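Local coordinates for Rpb7-binding protein seb1 (Schizosaccharomyces pombe 972h-, PDB 5MDT) that drives transcription termination by binding RNA polymerase II and nascent RNA, its CTD-interacting domain probably recognising the polymerase's C-terminal tail, at residues G20-G23 with S24-L27; L66-I69 with V70-Q74; S133-P136 with P137-E141; L143-K146 with L147-M151. All coordinates share one frame; numbering follows the deposited sequence.

Interaction 1 of 4, residues G20-G23 with S24-L27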
ATOM      1  N   GLY A  20      14.267  -0.792  -5.088  1.00 44.41           N
ATOM      2  CA  GLY A  20      12.948  -0.245  -4.810  1.00 40.73           C
ATOM      3  C   GLY A  20      12.496  -0.443  -3.374  1.00 41.55           C
ATOM      4  O   GLY A  20      11.339  -0.153  -3.058  1.00 38.73           O
ATOM      5  N   ILE A  21      13.394  -0.979  -2.497  1.00 40.95           N
ATOM      6  CA  ILE A  21      13.091  -1.198  -1.085  1.00 40.58           C
ATOM      7  C   ILE A  21      13.942  -0.228  -0.259  1.00 44.60           C
ATOM      8  O   ILE A  21      15.171  -0.271  -0.334  1.00 46.72           O
ATOM      9  CB  ILE A  21      13.280  -2.685  -0.651  1.00 45.58           C
ATOM     10  CG1 ILE A  21      12.221  -3.590  -1.340  1.00 45.60           C
ATOM     11  CG2 ILE A  21      13.198  -2.811   0.885  1.00 45.93           C
ATOM     12  CD1 ILE A  21      12.664  -4.964  -1.631  1.00 53.05           C
ATOM     13  N   SER A  22      13.286   0.669   0.487  1.00 39.63           N
ATOM     14  CA  SER A  22      13.991   1.639   1.336  1.00 39.94           C
ATOM     15  C   SER A  22      13.200   1.912   2.614  1.00 41.16           C
ATOM     16  O   SER A  22      12.153   2.568   2.549  1.00 38.09           O
ATOM     17  CB  SER A  22      14.245   2.934   0.558  1.00 43.50           C
ATOM     18  OG  SER A  22      14.770   3.948   1.398  1.00 49.42           O
ATOM     19  N   GLY A  23      13.701   1.437   3.756  1.00 43.17           N
ATOM     20  CA  GLY A  23      13.031   1.677   5.030  1.00 43.21           C
ATOM     21  C   GLY A  23      12.879   3.162   5.333  1.00 44.07           C
ATOM     22  O   GLY A  23      11.799   3.622   5.729  1.00 41.65           O
ATOM     23  N   SER A  24      13.945   3.942   5.079  1.00 42.88           N
ATOM     24  CA  SER A  24      13.887   5.401   5.336  1.00 42.61           C
ATOM     25  C   SER A  24      12.866   6.098   4.445  1.00 43.34           C
ATOM     26  O   SER A  24      12.100   6.932   4.942  1.00 42.42           O
ATOM     27  CB  SER A  24      15.259   6.044   5.183  1.00 48.67           C
ATOM     28  OG  SER A  24      15.811   5.802   3.900  1.00 55.64           O
ATOM     29  N   LYS A  25      12.815   5.739   3.146  1.00 38.61           N
ATOM     30  CA  LYS A  25      11.824   6.353   2.246  1.00 37.35           C
ATOM     31  C   LYS A  25      10.398   5.959   2.647  1.00 36.84           C
ATOM     32  O   LYS A  25       9.499   6.801   2.597  1.00 35.69           O
ATOM     33  CB  LYS A  25      12.133   6.069   0.767  1.00 40.76           C
ATOM     34  CG  LYS A  25      13.362   6.838   0.260  1.00 46.64           C
ATOM     35  CD  LYS A  25      13.674   6.513  -1.203  1.00 50.73           C
ATOM     36  CE  LYS A  25      14.735   7.404  -1.814  1.00 59.93           C
ATOM     37  NZ  LYS A  25      16.093   7.156  -1.253  1.00 60.75           N
ATOM     38  N   ILE A  26      10.194   4.680   3.065  1.00 35.14           N
ATOM     39  CA  ILE A  26       8.862   4.229   3.502  1.00 33.88           C
ATOM     40  C   ILE A  26       8.421   5.109   4.692  1.00 35.63           C
ATOM     41  O   ILE A  26       7.294   5.630   4.679  1.00 34.62           O
ATOM     42  CB  ILE A  26       8.869   2.725   3.834  1.00 37.43           C
ATOM     43  CG1 ILE A  26       9.043   1.886   2.543  1.00 36.57           C
ATOM     44  CG2 ILE A  26       7.616   2.285   4.618  1.00 38.17           C
ATOM     45  CD1 ILE A  26       9.504   0.440   2.886  1.00 39.48           C
ATOM     46  N   LEU A  27       9.316   5.328   5.657  1.00 37.74           N
ATOM     47  CA  LEU A  27       8.940   6.179   6.779  1.00 37.97           C
ATOM     48  C   LEU A  27       8.657   7.606   6.356  1.00 39.98           C
ATOM     49  O   LEU A  27       7.688   8.191   6.846  1.00 39.09           O
ATOM     50  CB  LEU A  27      10.010   6.159   7.887  1.00 40.19           C
ATOM     51  CG  LEU A  27      10.217   4.789   8.554  1.00 45.90           C
ATOM     52  CD1 LEU A  27      11.434   4.780   9.450  1.00 48.96           C
ATOM     53  CD2 LEU A  27       8.955   4.311   9.268  1.00 48.62           C
TER
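Ser22 and Lys25 meet where the loop after helix 4-16 turns into helix 23-35. Coming along the loop, Ser22 is the first residue to engage the helix, and it does so with both side chain and backbone. The hydroxyl swings forward to the first turn because its OG stands opposite the backbone N (chi1 173°); there OG accepts from Lys25 N at 3.2 Å, and the N-H points at it fairly straight, 161°. The start of the lysine chain lies against the same oxygen, Lys25 CG being 3.4 Å from Ser22 OG, before its end leads off. Lys25 also rests against Ile10, Ser13 and Leu14 of helix 4-16. This is an N-cap: the serine oxygen takes up an amide that has no carbonyl of an earlier turn to reach. Replacing Ser22 by an alanine removes the capping oxygen, which would probably leave Lys25 N without its acceptor and let the first turn fray. Ser22 O opens the regular helical pattern by accepting from Ile26 N at 2.9 Å. Ile26 CG1 lies 3.2 Å from that same carbonyl oxygen, while the side chain as a whole packs on Tyr64 and Ile65 of helix 59-79. Gly23 begins the helix proper; its O accepts from Leu27 N at 3.0 Å, and Leu27 CG lies 3.4 Å from Gly23 O.

Interaction 2 of 4, residues L66-I69 with V70-Q74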
ATOM      1  N   LEU A  66       2.444   0.919   0.322  1.00 31.24           N
ATOM      2  CA  LEU A  66       1.002   0.774   0.489  1.00 30.83           C
ATOM      3  C   LEU A  66       0.687   0.241   1.884  1.00 33.80           C
ATOM      4  O   LEU A  66      -0.187   0.780   2.546  1.00 33.01           O
ATOM      5  CB  LEU A  66       0.418  -0.188  -0.573  1.00 30.40           C
ATOM      6  CG  LEU A  66      -1.073  -0.546  -0.418  1.00 36.36           C
ATOM      7  CD1 LEU A  66      -1.974   0.693  -0.618  1.00 37.51           C
ATOM      8  CD2 LEU A  66      -1.492  -1.625  -1.454  1.00 39.15           C
ATOM      9  N   ASP A  67       1.428  -0.793   2.335  1.00 30.15           N
ATOM     10  CA  ASP A  67       1.223  -1.392   3.640  1.00 31.75           C
ATOM     11  C   ASP A  67       1.373  -0.361   4.750  1.00 37.18           C
ATOM     12  O   ASP A  67       0.515  -0.267   5.632  1.00 36.65           O
ATOM     13  CB  ASP A  67       2.232  -2.536   3.850  1.00 33.55           C
ATOM     14  CG  ASP A  67       2.244  -3.028   5.288  1.00 43.01           C
ATOM     15  OD1 ASP A  67       1.152  -3.359   5.813  1.00 43.20           O
ATOM     16  OD2 ASP A  67       3.328  -2.970   5.929  1.00 45.49           O
ATOM     17  N   SER A  68       2.474   0.390   4.718  1.00 34.43           N
ATOM     18  CA  SER A  68       2.755   1.368   5.778  1.00 34.66           C
ATOM     19  C   SER A  68       1.707   2.482   5.786  1.00 36.85           C
ATOM     20  O   SER A  68       1.186   2.838   6.845  1.00 38.01           O
ATOM     21  CB  SER A  68       4.145   1.956   5.596  1.00 36.57           C
ATOM     22  OG  SER A  68       4.451   2.846   6.656  1.00 40.87           O
ATOM     23  N   ILE A  69       1.351   2.972   4.609  1.00 31.60           N
ATOM     24  CA  ILE A  69       0.357   4.046   4.510  1.00 32.09           C
ATOM     25  C   ILE A  69      -1.045   3.590   4.962  1.00 37.11           C
ATOM     26  O   ILE A  69      -1.660   4.295   5.754  1.00 38.20           O
ATOM     27  CB  ILE A  69       0.387   4.633   3.091  1.00 33.75           C
ATOM     28  CG1 ILE A  69       1.676   5.486   2.916  1.00 34.50           C
ATOM     29  CG2 ILE A  69      -0.876   5.502   2.861  1.00 36.18           C
ATOM     30  CD1 ILE A  69       1.944   5.948   1.511  1.00 35.18           C
ATOM     31  N   VAL A  70      -1.535   2.417   4.485  1.00 32.84           N
ATOM     32  CA  VAL A  70      -2.880   1.936   4.842  1.00 34.83           C
ATOM     33  C   VAL A  70      -3.002   1.686   6.347  1.00 39.33           C
ATOM     34  O   VAL A  70      -3.974   2.134   6.951  1.00 39.97           O
ATOM     35  CB  VAL A  70      -3.393   0.736   3.990  1.00 38.35           C
ATOM     36  CG1 VAL A  70      -2.637  -0.568   4.291  1.00 38.65           C
ATOM     37  CG2 VAL A  70      -4.901   0.547   4.164  1.00 40.01           C
ATOM     38  N   ARG A  71      -1.996   1.045   6.956  1.00 36.36           N
ATOM     39  CA  ARG A  71      -2.036   0.804   8.405  1.00 38.92           C
ATOM     40  C   ARG A  71      -1.948   2.113   9.218  1.00 43.55           C
ATOM     41  O   ARG A  71      -2.562   2.211  10.280  1.00 46.35           O
ATOM     42  CB  ARG A  71      -0.975  -0.203   8.809  1.00 40.21           C
ATOM     43  CG  ARG A  71      -1.346  -1.636   8.395  1.00 42.78           C
ATOM     44  CD  ARG A  71      -0.445  -2.696   9.020  1.00 44.93           C
ATOM     45  NE  ARG A  71       0.922  -2.601   8.506  1.00 46.17           N
ATOM     46  CZ  ARG A  71       1.928  -1.991   9.125  1.00 64.61           C
ATOM     47  NH1 ARG A  71       1.750  -1.449  10.325  1.00 52.96           N
ATOM     48  NH2 ARG A  71       3.120  -1.913   8.547  1.00 52.16           N
ATOM     49  N   SER A  72      -1.247   3.132   8.689  1.00 38.85           N
ATOM     50  CA  SER A  72      -1.154   4.440   9.349  1.00 40.42           C
ATOM     51  C   SER A  72      -2.485   5.196   9.258  1.00 43.39           C
ATOM     52  O   SER A  72      -2.924   5.711  10.273  1.00 45.91           O
ATOM     53  CB  SER A  72       0.012   5.248   8.805  1.00 43.49           C
ATOM     54  OG  SER A  72       1.228   4.641   9.216  1.00 47.40           O
ATOM     55  N   PHE A  73      -3.194   5.148   8.098  1.00 38.37           N
ATOM     56  CA  PHE A  73      -4.536   5.742   7.999  1.00 37.96           C
ATOM     57  C   PHE A  73      -5.505   5.006   8.927  1.00 43.34           C
ATOM     58  O   PHE A  73      -6.329   5.643   9.574  1.00 44.50           O
ATOM     59  CB  PHE A  73      -5.079   5.669   6.562  1.00 37.18           C
ATOM     60  CG  PHE A  73      -4.490   6.612   5.534  1.00 35.57           C
ATOM     61  CD1 PHE A  73      -4.263   7.951   5.842  1.00 39.92           C
ATOM     62  CD2 PHE A  73      -4.301   6.200   4.219  1.00 34.69           C
ATOM     63  CE1 PHE A  73      -3.776   8.841   4.871  1.00 39.73           C
ATOM     64  CE2 PHE A  73      -3.845   7.100   3.242  1.00 35.82           C
ATOM     65  CZ  PHE A  73      -3.587   8.412   3.572  1.00 34.37           C
ATOM     66  N   GLN A  74      -5.415   3.661   8.980  1.00 40.50           N
ATOM     67  CA  GLN A  74      -6.250   2.837   9.860  1.00 43.29           C
ATOM     68  C   GLN A  74      -6.040   3.257  11.327  1.00 50.46           C
ATOM     69  O   GLN A  74      -7.023   3.444  12.059  1.00 51.38           O
ATOM     70  CB  GLN A  74      -5.931   1.342   9.664  1.00 44.79           C
ATOM     71  CG  GLN A  74      -6.694   0.441  10.644  1.00 51.01           C
ATOM     72  CD  GLN A  74      -6.283  -1.006  10.642  1.00 61.46           C
ATOM     73  OE1 GLN A  74      -5.186  -1.378  10.204  1.00 50.86           O
ATOM     74  NE2 GLN A  74      -7.147  -1.855  11.193  1.00 58.56           N
TER
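Asp67 and Arg71 sit one turn apart on helix 59-79, and their side chains slant across one another with the carboxylate and guanidinium planes turned 43° apart. The arginine grips side-on with two nitrogens: NE reaches Asp67 OD1 at 2.8 Å and NH2 reaches Asp67 OD2, also at 2.8 Å. Both oxygens lie close to the guanidinium plane, but because of the twist OD1 is met on its syn side well out of the carboxylate plane, and OD2 from above that plane. The bend of Arg71 at chi3 (-67°) turns the guanidinium back over the preceding turn to make this possible. A leucine in its place would probably leave the buried Asp67 carboxylate without its countercharge, with the indole N-H of Trp129, which also bonds OD1, as a neutral partner. Ile69 and Phe73 leave the helix alongside each other in the same direction, with Ile69 CG2 pressed to Phe73 CE2 at 3.4 Å. Ser72, with OG beside its own backbone N, folds back on the helix: OG and N both donate to Ser68 O, at 3.0 and 3.1 Å, from opposite faces of the carbonyl plane. The hydroxyl of Ser68 itself is bonded to Thr30. Salt bridge, apolar pair and serine returned to the backbone are all i to i+4 contacts of an alpha helix, here one buried between helices 23-35, 92-113 and 119-131 of the all-helical CTD-interacting domain.

Interaction 3 of 4, residues S133-P136 with P137-E141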
ATOM      1  N   SER A 133      -6.393  -6.433  11.443  1.00 58.81           N
ATOM      2  CA  SER A 133      -7.773  -6.357  10.922  1.00 59.67           C
ATOM      3  C   SER A 133      -7.915  -5.189   9.892  1.00 58.86           C
ATOM      4  O   SER A 133      -8.960  -4.538   9.814  1.00 59.48           O
ATOM      5  CB  SER A 133      -8.787  -6.230  12.059  1.00 68.09           C
ATOM      6  OG  SER A 133      -8.667  -7.287  12.996  1.00 79.64           O
ATOM      7  N   THR A 134      -6.848  -4.948   9.099  1.00 51.42           N
ATOM      8  CA  THR A 134      -6.760  -3.864   8.101  1.00 47.08           C
ATOM      9  C   THR A 134      -7.792  -4.037   6.981  1.00 52.08           C
ATOM     10  O   THR A 134      -8.386  -3.058   6.527  1.00 50.28           O
ATOM     11  CB  THR A 134      -5.312  -3.761   7.566  1.00 49.94           C
ATOM     12  OG1 THR A 134      -4.409  -3.682   8.662  1.00 49.20           O
ATOM     13  CG2 THR A 134      -5.090  -2.554   6.648  1.00 45.36           C
ATOM     14  N   PHE A 135      -7.984  -5.280   6.536  1.00 51.03           N
ATOM     15  CA  PHE A 135      -8.914  -5.616   5.463  1.00 52.05           C
ATOM     16  C   PHE A 135      -9.883  -6.710   5.911  1.00 63.24           C
ATOM     17  O   PHE A 135      -9.489  -7.554   6.723  1.00 64.17           O
ATOM     18  CB  PHE A 135      -8.138  -6.079   4.214  1.00 50.84           C
ATOM     19  CG  PHE A 135      -7.208  -5.035   3.633  1.00 48.50           C
ATOM     20  CD1 PHE A 135      -7.673  -3.766   3.316  1.00 50.28           C
ATOM     21  CD2 PHE A 135      -5.868  -5.324   3.397  1.00 48.56           C
ATOM     22  CE1 PHE A 135      -6.804  -2.794   2.798  1.00 48.20           C
ATOM     23  CE2 PHE A 135      -5.011  -4.361   2.848  1.00 48.11           C
ATOM     24  CZ  PHE A 135      -5.483  -3.102   2.561  1.00 44.80           C
ATOM     25  N   PRO A 136     -11.129  -6.742   5.362  1.00 64.09           N
ATOM     26  CA  PRO A 136     -12.073  -7.820   5.723  1.00 69.50           C
ATOM     27  C   PRO A 136     -11.529  -9.212   5.350  1.00 75.63           C
ATOM     28  O   PRO A 136     -10.775  -9.300   4.375  1.00 72.57           O
ATOM     29  CB  PRO A 136     -13.327  -7.475   4.904  1.00 72.20           C
ATOM     30  CG  PRO A 136     -13.203  -6.028   4.596  1.00 73.16           C
ATOM     31  CD  PRO A 136     -11.736  -5.816   4.384  1.00 64.16           C
ATOM     32  N   PRO A 137     -11.875 -10.300   6.091  1.00 76.71           N
ATOM     33  CA  PRO A 137     -11.324 -11.633   5.758  1.00 77.69           C
ATOM     34  C   PRO A 137     -11.563 -12.121   4.329  1.00 81.68           C
ATOM     35  O   PRO A 137     -10.709 -12.830   3.794  1.00 80.17           O
ATOM     36  CB  PRO A 137     -11.980 -12.560   6.788  1.00 84.97           C
ATOM     37  CG  PRO A 137     -12.354 -11.671   7.915  1.00 90.43           C
ATOM     38  CD  PRO A 137     -12.739 -10.368   7.288  1.00 82.86           C
ATOM     39  N   GLU A 138     -12.704 -11.731   3.714  1.00 79.71           N
ATOM     40  CA  GLU A 138     -13.084 -12.085   2.336  1.00 79.42           C
ATOM     41  C   GLU A 138     -12.064 -11.538   1.335  1.00 77.36           C
ATOM     42  O   GLU A 138     -11.720 -12.227   0.374  1.00 76.69           O
ATOM     43  CB  GLU A 138     -14.486 -11.555   1.992  1.00 82.87           C
ATOM     44  CG  GLU A 138     -15.597 -12.163   2.834  1.00100.64           C
ATOM     45  CD  GLU A 138     -17.010 -11.962   2.321  1.00127.36           C
ATOM     46  OE1 GLU A 138     -17.292 -10.902   1.716  1.00115.69           O
ATOM     47  OE2 GLU A 138     -17.848 -12.864   2.554  1.00128.76           O
ATOM     48  N   LYS A 139     -11.566 -10.310   1.577  1.00 69.46           N
ATOM     49  CA  LYS A 139     -10.547  -9.682   0.738  1.00 63.50           C
ATOM     50  C   LYS A 139      -9.235 -10.442   0.883  1.00 65.83           C
ATOM     51  O   LYS A 139      -8.600 -10.747  -0.125  1.00 64.57           O
ATOM     52  CB  LYS A 139     -10.359  -8.206   1.110  1.00 62.33           C
ATOM     53  CG  LYS A 139      -9.449  -7.461   0.131  1.00 62.05           C
ATOM     54  CD  LYS A 139      -9.096  -6.074   0.616  1.00 58.34           C
ATOM     55  CE  LYS A 139      -8.898  -5.123  -0.534  1.00 58.14           C
ATOM     56  NZ  LYS A 139     -10.191  -4.737  -1.163  1.00 59.74           N
ATOM     57  N   LEU A 140      -8.847 -10.767   2.133  1.00 63.12           N
ATOM     58  CA  LEU A 140      -7.611 -11.480   2.445  1.00 62.64           C
ATOM     59  C   LEU A 140      -7.573 -12.895   1.886  1.00 70.27           C
ATOM     60  O   LEU A 140      -6.506 -13.337   1.457  1.00 68.79           O
ATOM     61  CB  LEU A 140      -7.326 -11.467   3.954  1.00 64.12           C
ATOM     62  CG  LEU A 140      -7.107 -10.080   4.577  1.00 66.64           C
ATOM     63  CD1 LEU A 140      -7.201 -10.149   6.078  1.00 69.55           C
ATOM     64  CD2 LEU A 140      -5.777  -9.460   4.133  1.00 63.74           C
ATOM     65  N   GLU A 141      -8.730 -13.598   1.877  1.00 71.31           N
ATOM     66  CA  GLU A 141      -8.862 -14.954   1.330  1.00 74.09           C
ATOM     67  C   GLU A 141      -8.597 -14.909  -0.182  1.00 75.60           C
ATOM     68  O   GLU A 141      -7.816 -15.721  -0.680  1.00 75.18           O
ATOM     69  CB  GLU A 141     -10.257 -15.547   1.638  1.00 80.50           C
ATOM     70  CG  GLU A 141     -10.437 -16.994   1.191  1.00 95.81           C
ATOM     71  CD  GLU A 141     -11.863 -17.498   1.037  1.00127.73           C
ATOM     72  OE1 GLU A 141     -12.054 -18.505   0.317  1.00123.10           O
ATOM     73  OE2 GLU A 141     -12.788 -16.904   1.641  1.00126.35           O
TER
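Pro137 opens helix 137-150 directly behind Pro136, the N-cap residue, and the two rings follow each other with Pro137 CD 3.8 Å from Pro136 CB. The loop 133-136 leaves helix 119-131 through a Schellman motif at Ser133 and joins it to this last helix of the CTD-interacting domain. As a proline, Pro137 brings no backbone N-H, which costs nothing in the first turn of a helix, where no earlier carbonyl waits for one. Lys139 is the first residue here to reach back with its side chain, while its N makes a weak bond to Pro136 O at 3.1 Å. CG stands anti to its backbone N (chi1 -172°), which sends the chain toward Phe135, and the two side chains cross at a slant: CD touches Phe135 CG at 3.7 Å, and CE lies over one ring face, offset toward the rim. Thr134 CG2 covers the opposite face, over the centre of the ring. The ammonium goes past the aromatic; NZ is 5.8 Å from the ring centroid, at most a weak cation-pi attraction, and it has a weak hydrogen bond to Ala100 O and a long, weak ion pair with Asp104. Leu140 comes in next, its N also weakly bonded to Pro136 O, at 3.3 Å. Its CD2 lies at the edge of the ring, near its plane, and meets Phe135 CB at 4.1 Å, while CD1 packs on Phe135 O at 3.5 Å. The ring also meets Trp129 of helix 119-131 edge-to-face. With such modest polar links, the chemistry suggests that this helix start probably rests largely on apolar contact, the lysine methylenes and one leucine methyl lying against the phenylalanine.

Interaction 4 of 4, residues L143-K146 with L147-M151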
ATOM      1  N   LEU A 143      -6.859 -12.595  -1.922  1.00 59.64           N
ATOM      2  CA  LEU A 143      -5.434 -12.298  -2.124  1.00 55.54           C
ATOM      3  C   LEU A 143      -4.568 -13.525  -1.871  1.00 58.07           C
ATOM      4  O   LEU A 143      -3.699 -13.822  -2.686  1.00 55.75           O
ATOM      5  CB  LEU A 143      -4.949 -11.129  -1.245  1.00 52.97           C
ATOM      6  CG  LEU A 143      -5.617  -9.770  -1.424  1.00 55.26           C
ATOM      7  CD1 LEU A 143      -5.195  -8.820  -0.310  1.00 53.44           C
ATOM      8  CD2 LEU A 143      -5.318  -9.161  -2.800  1.00 55.01           C
ATOM      9  N   ARG A 144      -4.801 -14.240  -0.754  1.00 57.99           N
ATOM     10  CA  ARG A 144      -4.039 -15.440  -0.431  1.00 59.94           C
ATOM     11  C   ARG A 144      -4.181 -16.510  -1.506  1.00 67.75           C
ATOM     12  O   ARG A 144      -3.175 -17.079  -1.923  1.00 67.57           O
ATOM     13  CB  ARG A 144      -4.434 -15.994   0.941  1.00 64.02           C
ATOM     14  CG  ARG A 144      -3.810 -15.218   2.085  1.00 66.23           C
ATOM     15  CD  ARG A 144      -4.166 -15.883   3.389  1.00 76.55           C
ATOM     16  NE  ARG A 144      -3.429 -15.305   4.509  1.00 76.76           N
ATOM     17  CZ  ARG A 144      -3.999 -14.722   5.556  1.00 85.97           C
ATOM     18  NH1 ARG A 144      -5.322 -14.637   5.640  1.00 71.27           N
ATOM     19  NH2 ARG A 144      -3.254 -14.237   6.538  1.00 71.68           N
ATOM     20  N   SER A 145      -5.419 -16.751  -1.979  1.00 68.15           N
ATOM     21  CA  SER A 145      -5.733 -17.737  -3.024  1.00 70.51           C
ATOM     22  C   SER A 145      -4.952 -17.444  -4.311  1.00 70.44           C
ATOM     23  O   SER A 145      -4.332 -18.353  -4.864  1.00 71.87           O
ATOM     24  CB  SER A 145      -7.233 -17.757  -3.301  1.00 77.91           C
ATOM     25  OG  SER A 145      -7.563 -18.552  -4.430  1.00 92.72           O
ATOM     26  N   LYS A 146      -4.950 -16.169  -4.749  1.00 62.15           N
ATOM     27  CA  LYS A 146      -4.252 -15.691  -5.941  1.00 58.46           C
ATOM     28  C   LYS A 146      -2.739 -15.861  -5.825  1.00 58.76           C
ATOM     29  O   LYS A 146      -2.105 -16.311  -6.780  1.00 58.43           O
ATOM     30  CB  LYS A 146      -4.640 -14.234  -6.258  1.00 57.49           C
ATOM     31  CG  LYS A 146      -6.031 -14.104  -6.873  1.00 68.01           C
ATOM     32  CD  LYS A 146      -6.433 -12.642  -7.056  1.00 72.93           C
ATOM     33  CE  LYS A 146      -7.774 -12.494  -7.736  1.00 83.02           C
ATOM     34  NZ  LYS A 146      -8.904 -12.847  -6.836  1.00 94.43           N
ATOM     35  N   LEU A 147      -2.159 -15.536  -4.645  1.00 53.49           N
ATOM     36  CA  LEU A 147      -0.723 -15.704  -4.415  1.00 51.85           C
ATOM     37  C   LEU A 147      -0.313 -17.178  -4.433  1.00 58.27           C
ATOM     38  O   LEU A 147       0.645 -17.535  -5.125  1.00 56.82           O
ATOM     39  CB  LEU A 147      -0.285 -15.006  -3.104  1.00 49.95           C
ATOM     40  CG  LEU A 147      -0.360 -13.479  -3.141  1.00 51.42           C
ATOM     41  CD1 LEU A 147      -0.450 -12.899  -1.731  1.00 51.76           C
ATOM     42  CD2 LEU A 147       0.827 -12.892  -3.877  1.00 52.05           C
ATOM     43  N   LYS A 148      -1.083 -18.042  -3.739  1.00 58.95           N
ATOM     44  CA  LYS A 148      -0.839 -19.486  -3.661  1.00 64.03           C
ATOM     45  C   LYS A 148      -0.879 -20.112  -5.059  1.00 70.87           C
ATOM     46  O   LYS A 148       0.011 -20.891  -5.397  1.00 73.64           O
ATOM     47  CB  LYS A 148      -1.846 -20.162  -2.712  1.00 70.10           C
ATOM     48  CG  LYS A 148      -1.723 -19.739  -1.240  1.00 83.39           C
ATOM     49  CD  LYS A 148      -0.598 -20.439  -0.480  1.00 91.78           C
ATOM     50  CE  LYS A 148      -0.699 -20.181   1.002  1.00 98.51           C
ATOM     51  NZ  LYS A 148       0.486 -20.694   1.737  1.00105.45           N
ATOM     52  N   ASP A 149      -1.867 -19.707  -5.888  1.00 68.72           N
ATOM     53  CA  ASP A 149      -2.020 -20.136  -7.283  1.00 69.21           C
ATOM     54  C   ASP A 149      -0.802 -19.719  -8.105  1.00 68.29           C
ATOM     55  O   ASP A 149      -0.272 -20.522  -8.866  1.00 69.75           O
ATOM     56  CB  ASP A 149      -3.282 -19.510  -7.904  1.00 71.40           C
ATOM     57  CG  ASP A 149      -4.617 -20.098  -7.472  1.00 88.94           C
ATOM     58  OD1 ASP A 149      -4.619 -21.028  -6.632  1.00 91.75           O
ATOM     59  OD2 ASP A 149      -5.659 -19.600  -7.941  1.00 97.94           O
ATOM     60  N   ALA A 150      -0.333 -18.475  -7.923  1.00 61.09           N
ATOM     61  CA  ALA A 150       0.810 -17.944  -8.664  1.00 58.73           C
ATOM     62  C   ALA A 150       2.148 -18.639  -8.355  1.00 64.19           C
ATOM     63  O   ALA A 150       3.011 -18.701  -9.229  1.00 64.81           O
ATOM     64  CB  ALA A 150       0.931 -16.466  -8.420  1.00 55.16           C
ATOM     65  N   MET A 151       2.312 -19.171  -7.145  1.00 60.85           N
ATOM     66  CA  MET A 151       3.590 -19.777  -6.739  1.00 61.75           C
ATOM     67  C   MET A 151       3.883 -21.167  -7.326  1.00 71.33           C
ATOM     68  O   MET A 151       4.836 -21.838  -6.936  1.00 69.39           O
ATOM     69  CB  MET A 151       3.798 -19.631  -5.238  1.00 63.33           C
ATOM     70  CG  MET A 151       3.897 -18.179  -4.880  1.00 63.11           C
ATOM     71  SD  MET A 151       4.619 -17.809  -3.289  1.00 67.72           S
ATOM     72  CE  MET A 151       3.251 -18.243  -2.209  1.00 64.97           C
TER
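Chi1 of Asp149, -75°, sets its CG beside the backbone N and anti to the carbonyl carbon, which turns the carboxylate back toward the preceding turn, where it ends near Ser145. There CG lies 3.2 Å from Ser145 O, the carbonyl oxygen that also accepts from Asp149 N at 3.0 Å. The carboxylate and that carbonyl are both acceptors, and no bond joins them. The same first torsion serves Leu147 and Lys148: Leu147 CG rests 3.4 Å from Leu143 O, and Lys148 CG comes to 3.1 Å from Arg144 O. Lys148 then bends at chi2 (-80°) and carries its amine clear of the earlier turn. Beneath these side chains runs the regular alpha-helical pattern at the C-terminal end of helix 137-150, in which Leu147 N donates to Leu143 O at 3.0 Å, Lys148 N to Arg144 O at 2.9 Å and Ala150 N to Lys146 O at 3.0 Å. Met151 is the first residue to leave helical angles, and its N makes weak bonds back to Leu147 O and Lys148 O. One side of the segment faces the rest of the fold, with Leu147 and Ala150 against Ile111 of helix 92-113 and Met151 on Leu119 and Leu123 of helix 119-131. Arg144 CB points away from the following turn, and the guanidinium forms salt bridges with Asp127 and Glu130 on helix 119-131.

In the fold
From the N terminus, interaction 1 closes the loop after helix 4-16 and starts helix 23-35. Interaction 2 lies within helix 59-79, in the interior, and touches interaction 1 where Ile26 CG2 packs on Ser68 CB. Interaction 3 ends the loop that leaves helix 119-131 and begins helix 137-150; Gln74 OE1 and Thr134 OG1, probably hydrogen-bonded, join it to interaction 2. Interaction 4 finishes that last helix, its centre about 14 Å from that of interaction 3. All four follow in series along the chain, without nesting or crossing. Interactions 1 and 3 lie on opposite sides of the chain's centre, with helix 59-79 touching both.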